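Local atomic coordinates of glucose-binding protein (Thermus thermophilus HB27, PDB entry 2B3F), a protein that binds glucose and galactose and probably delivers them, as a periplasmic binding protein, to a sugar transport system. Residues 205-208 against 209-213. Numbering follows the deposited sequence.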
# COMPACT_ATOMS: atom_id res chain seq x y z
N TRP A 205 2.42 -16.81 11.47
CA TRP A 205 1.14 -17.42 11.12
C TRP A 205 0.34 -17.85 12.35
O TRP A 205 -0.89 -17.78 12.33
CB TRP A 205 1.36 -18.61 10.19
CG TRP A 205 1.94 -18.25 8.85
CD1 TRP A 205 3.25 -18.35 8.46
CD2 TRP A 205 1.22 -17.78 7.71
NE1 TRP A 205 3.39 -17.95 7.16
CE2 TRP A 205 2.17 -17.60 6.66
CE3 TRP A 205 -0.11 -17.49 7.46
CZ2 TRP A 205 1.81 -17.13 5.41
CZ3 TRP A 205 -0.47 -17.02 6.21
CH2 TRP A 205 0.49 -16.85 5.19
N GLU A 206 1.02 -18.28 13.41
CA GLU A 206 0.35 -18.61 14.69
C GLU A 206 -0.36 -17.40 15.26
O GLU A 206 -1.54 -17.47 15.63
CB GLU A 206 1.37 -19.11 15.73
CG GLU A 206 0.79 -19.79 17.00
CD GLU A 206 0.17 -18.86 18.10
OE1 GLU A 206 0.70 -17.75 18.40
OE2 GLU A 206 -0.86 -19.31 18.70
N VAL A 207 0.37 -16.28 15.36
CA VAL A 207 -0.23 -15.07 15.89
C VAL A 207 -1.35 -14.63 14.94
O VAL A 207 -2.43 -14.28 15.37
CB VAL A 207 0.80 -13.95 16.10
CG1 VAL A 207 0.11 -12.67 16.58
CG2 VAL A 207 1.89 -14.41 17.10
N PHE A 208 -1.08 -14.66 13.63
CA PHE A 208 -2.09 -14.26 12.62
C PHE A 208 -3.42 -15.03 12.77
O PHE A 208 -4.50 -14.44 12.73
CB PHE A 208 -1.49 -14.45 11.22
CG PHE A 208 -2.41 -14.08 10.10
CD1 PHE A 208 -2.82 -12.77 9.93
CD2 PHE A 208 -2.85 -15.04 9.20
CE1 PHE A 208 -3.67 -12.43 8.89
CE2 PHE A 208 -3.69 -14.70 8.16
CZ PHE A 208 -4.11 -13.39 8.01
N GLY A 209 -3.33 -16.34 12.95
CA GLY A 209 -4.55 -17.15 13.13
C GLY A 209 -5.40 -16.76 14.33
O GLY A 209 -6.63 -16.76 14.27
N ARG A 210 -4.74 -16.41 15.43
CA ARG A 210 -5.47 -15.95 16.61
C ARG A 210 -6.17 -14.64 16.30
O ARG A 210 -7.33 -14.44 16.67
CB ARG A 210 -4.53 -15.76 17.79
CG ARG A 210 -3.90 -17.04 18.28
CD ARG A 210 -3.05 -16.71 19.49
NE ARG A 210 -2.51 -17.87 20.18
CZ ARG A 210 -3.16 -18.56 21.13
NH1 ARG A 210 -4.39 -18.21 21.52
NH2 ARG A 210 -2.57 -19.59 21.69
N VAL A 211 -5.46 -13.74 15.61
CA VAL A 211 -6.02 -12.45 15.26
C VAL A 211 -7.22 -12.64 14.31
O VAL A 211 -8.25 -11.97 14.44
CB VAL A 211 -4.92 -11.55 14.62
CG1 VAL A 211 -5.50 -10.27 14.05
CG2 VAL A 211 -3.82 -11.26 15.65
N LEU A 212 -7.09 -13.57 13.38
CA LEU A 212 -8.16 -13.88 12.42
C LEU A 212 -9.46 -14.30 13.13
O LEU A 212 -10.57 -14.01 12.67
CB LEU A 212 -7.69 -15.02 11.50
CG LEU A 212 -7.90 -15.00 10.00
CD1 LEU A 212 -7.59 -13.63 9.38
CD2 LEU A 212 -7.08 -16.12 9.38
N ASP A 213 -9.30 -14.98 14.27
CA ASP A 213 -10.48 -15.40 15.06
C ASP A 213 -11.23 -14.23 15.70
O ASP A 213 -12.30 -14.46 16.27
CB ASP A 213 -10.10 -16.44 16.13
CG ASP A 213 -9.92 -17.84 15.57
OD1 ASP A 213 -10.29 -18.09 14.40
OD2 ASP A 213 -9.39 -18.71 16.31
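Phe208 and Leu212, one helical turn apart near the C-terminal end of the amphipathic helix 199-212, illustrate how a single helix can divide its i to i+4 pairs between core and solvent. On the packed side, both methyls of Leu212 come obliquely from one side of the phenyl ring, CD1 3.7 Å from Phe208 CZ and CD2 near CE2. With CG anti to the backbone N (chi1 180°) and beside the carbonyl carbon, the ring leans somewhat toward Leu212; it also meets Trp173 edge-to-face. Beside this pair, Val207 CG1 and Val211 CG2 approach more loosely, at 4.3 Å. Helix 166-190 packs against Phe208 and Val207, 354-370 against Phe208 and Leu212, and Trp142 of helix 142-154 touches both valines.

The backbone ladder is not uniform. Leu212 N donates to Phe208 O at 2.8 Å, and Val211 N to Val207 O. The bond from Arg210 N to Glu206 O, by contrast, is weak, at 3.4 Å. On the solvent side, the same two residues form a salt bridge with carboxylate and guanidinium planes 64° apart. Its short link runs from Arg210 NE to the syn lone pair of Glu206 OE2, 2.6 Å away; OE2 is tilted out of the guanidinium plane, and the N-H...O angle is only 137°.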